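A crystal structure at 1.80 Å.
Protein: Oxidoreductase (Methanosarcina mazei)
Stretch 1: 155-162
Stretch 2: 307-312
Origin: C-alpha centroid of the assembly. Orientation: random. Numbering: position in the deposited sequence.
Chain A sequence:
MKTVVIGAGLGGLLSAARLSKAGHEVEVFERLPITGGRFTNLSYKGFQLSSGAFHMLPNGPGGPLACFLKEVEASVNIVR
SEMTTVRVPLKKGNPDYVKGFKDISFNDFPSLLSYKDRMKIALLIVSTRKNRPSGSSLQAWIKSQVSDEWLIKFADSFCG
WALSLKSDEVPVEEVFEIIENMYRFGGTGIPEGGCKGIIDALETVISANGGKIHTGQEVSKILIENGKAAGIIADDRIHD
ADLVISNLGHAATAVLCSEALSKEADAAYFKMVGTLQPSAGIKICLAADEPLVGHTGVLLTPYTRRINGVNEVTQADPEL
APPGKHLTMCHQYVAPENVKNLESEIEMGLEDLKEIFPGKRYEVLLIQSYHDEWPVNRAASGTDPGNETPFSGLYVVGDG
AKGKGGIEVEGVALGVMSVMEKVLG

Stretch 1 155-162: ADSFCGWA
Stretch 2 (307-312) INGVNE

Residues 155-162 form a stretch of α-helix, with phi/psi near -65/-45 throughout and the i to i-4 backbone hydrogen bonds C159 N to A155 O (2.8 Å), G160 N to D156 O (2.9 Å), W161 N to S157 O (3.0 Å) and A162 N to F158 O (2.9 Å). The extended segment around G309-N311 crosses it at -61°, with 6.8 Å between the axes at closest approach. Register is set by S157 and N308, whose CA atoms lie 4.7 Å apart.

One hydrogen bond joins the two elements. S157, in the t rotamer (chi1 176°), donates from OG to the backbone O of N308 at 2.7 Å, tying a helix side chain to the main chain of N308.

Close packing centers on N308, whose CA-to-CB bond points toward the helix. N308 has phi/psi -95/-29 and chi1 -58° (m), chi2 120°. N308 OD1 lies 3.5 Å from G160 CA, while N308 CB is 3.5 Å from W161 N. The absence of a side chain at G160 makes this fit possible: an ideal CB there would fall 2.3 Å from N308 CG, a clash. N308 OD1 is hydrogen-bonded elsewhere in the structure.

Farther along, the contact passes to the indole of W161. Its CB projects sideways, but chi1 171° (t) and chi2 -95° bring the end of the ring nearer the strand. W161 CZ3 approaches G309 O at 3.4 Å and V310 N at 3.7 Å, and W161 CH2 reaches N311 CG at 4.1 Å. G309 is almost fully extended (phi/psi -178/177); an ideal CB on it would sit tightly, 3.2 Å from W161 CE3. The CA-to-CB bond of V310 (-149/153; chi1 5°, between wells) points away from the helix, whereas that of N311 (-130/175; chi1 74°, p; chi2 3°) points toward it. The two stretches together bury 305 Å².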

# COMPACT_ATOMS: atom_id res chain seq x y z
N ALA A 155 1.77 -16.40 -8.25
CA ALA A 155 0.65 -15.69 -7.63
C ALA A 155 0.95 -15.29 -6.19
O ALA A 155 0.64 -14.17 -5.76
CB ALA A 155 -0.61 -16.52 -7.69
N ASP A 156 1.55 -16.21 -5.42
CA ASP A 156 1.88 -15.89 -4.03
C ASP A 156 2.90 -14.76 -3.95
O ASP A 156 2.86 -13.93 -3.05
CB ASP A 156 2.44 -17.11 -3.30
CG ASP A 156 1.37 -18.01 -2.73
OD1 ASP A 156 0.18 -17.61 -2.67
OD2 ASP A 156 1.73 -19.14 -2.32
N SER A 157 3.85 -14.74 -4.88
CA SER A 157 4.83 -13.66 -4.92
C SER A 157 4.16 -12.32 -5.25
O SER A 157 4.37 -11.31 -4.57
CB SER A 157 5.93 -13.99 -5.92
OG SER A 157 6.86 -12.93 -6.03
N PHE A 158 3.34 -12.32 -6.29
CA PHE A 158 2.61 -11.11 -6.63
C PHE A 158 1.74 -10.63 -5.48
O PHE A 158 1.76 -9.44 -5.14
CB PHE A 158 1.74 -11.33 -7.87
CG PHE A 158 0.79 -10.21 -8.11
CD1 PHE A 158 1.23 -9.03 -8.68
CD2 PHE A 158 -0.53 -10.31 -7.73
CE1 PHE A 158 0.35 -7.97 -8.89
CE2 PHE A 158 -1.41 -9.26 -7.93
CZ PHE A 158 -0.96 -8.09 -8.51
N CYS A 159 0.96 -11.53 -4.89
CA CYS A 159 0.05 -11.17 -3.79
C CYS A 159 0.78 -10.72 -2.52
O CYS A 159 0.32 -9.80 -1.81
CB CYS A 159 -0.87 -12.34 -3.46
SG CYS A 159 -2.16 -12.67 -4.70
N GLY A 160 1.90 -11.36 -2.24
CA GLY A 160 2.73 -11.00 -1.10
C GLY A 160 3.34 -9.61 -1.25
O GLY A 160 3.24 -8.79 -0.34
N TRP A 161 3.96 -9.35 -2.40
CA TRP A 161 4.53 -8.03 -2.67
C TRP A 161 3.48 -6.92 -2.76
O TRP A 161 3.58 -5.91 -2.07
CB TRP A 161 5.33 -8.06 -3.98
CG TRP A 161 5.75 -6.68 -4.40
CD1 TRP A 161 5.10 -5.86 -5.27
CD2 TRP A 161 6.89 -5.97 -3.94
NE1 TRP A 161 5.78 -4.66 -5.39
CE2 TRP A 161 6.89 -4.71 -4.58
CE3 TRP A 161 7.94 -6.27 -3.05
CZ2 TRP A 161 7.87 -3.75 -4.36
CZ3 TRP A 161 8.91 -5.31 -2.83
CH2 TRP A 161 8.87 -4.07 -3.48
N ALA A 162 2.46 -7.13 -3.60
CA ALA A 162 1.50 -6.07 -3.92
C ALA A 162 0.50 -5.80 -2.79
O ALA A 162 0.14 -4.65 -2.56
CB ALA A 162 0.74 -6.42 -5.19
N ILE A 307 10.64 -13.92 1.46
CA ILE A 307 10.72 -12.68 0.66
C ILE A 307 9.91 -12.80 -0.63
O ILE A 307 10.04 -13.77 -1.38
CB ILE A 307 12.18 -12.29 0.36
CG1 ILE A 307 12.86 -11.84 1.66
CG2 ILE A 307 12.23 -11.14 -0.64
CD1 ILE A 307 14.35 -11.49 1.53
N ASN A 308 9.01 -11.84 -0.86
CA ASN A 308 8.14 -11.87 -2.05
C ASN A 308 8.68 -11.06 -3.22
O ASN A 308 8.39 -11.35 -4.39
CB ASN A 308 6.76 -11.34 -1.70
CG ASN A 308 6.11 -12.11 -0.59
OD1 ASN A 308 5.80 -11.55 0.45
ND2 ASN A 308 5.92 -13.43 -0.79
N GLY A 309 9.43 -10.02 -2.91
CA GLY A 309 10.05 -9.25 -3.98
C GLY A 309 10.89 -8.13 -3.43
O GLY A 309 10.96 -7.91 -2.22
N VAL A 310 11.55 -7.41 -4.32
CA VAL A 310 12.42 -6.35 -3.89
C VAL A 310 12.44 -5.25 -4.94
O VAL A 310 12.13 -5.51 -6.11
CB VAL A 310 13.84 -6.93 -3.55
CG1 VAL A 310 13.94 -8.42 -3.88
CG2 VAL A 310 14.96 -6.10 -4.11
N ASN A 311 12.71 -4.01 -4.51
CA ASN A 311 12.93 -2.92 -5.46
C ASN A 311 14.21 -2.15 -5.16
O ASN A 311 14.90 -2.46 -4.19
CB ASN A 311 11.70 -1.99 -5.62
CG ASN A 311 11.46 -1.05 -4.43
OD1 ASN A 311 12.22 -1.02 -3.46
ND2 ASN A 311 10.38 -0.27 -4.53
N GLU A 312 14.54 -1.20 -6.03
CA GLU A 312 15.80 -0.49 -5.94
C GLU A 312 15.55 0.91 -6.49
O GLU A 312 15.90 1.22 -7.63
CB GLU A 312 16.83 -1.20 -6.82
CG GLU A 312 18.27 -0.85 -6.52
CD GLU A 312 19.21 -1.91 -7.03
OE1 GLU A 312 19.59 -1.86 -8.23
OE2 GLU A 312 19.56 -2.82 -6.24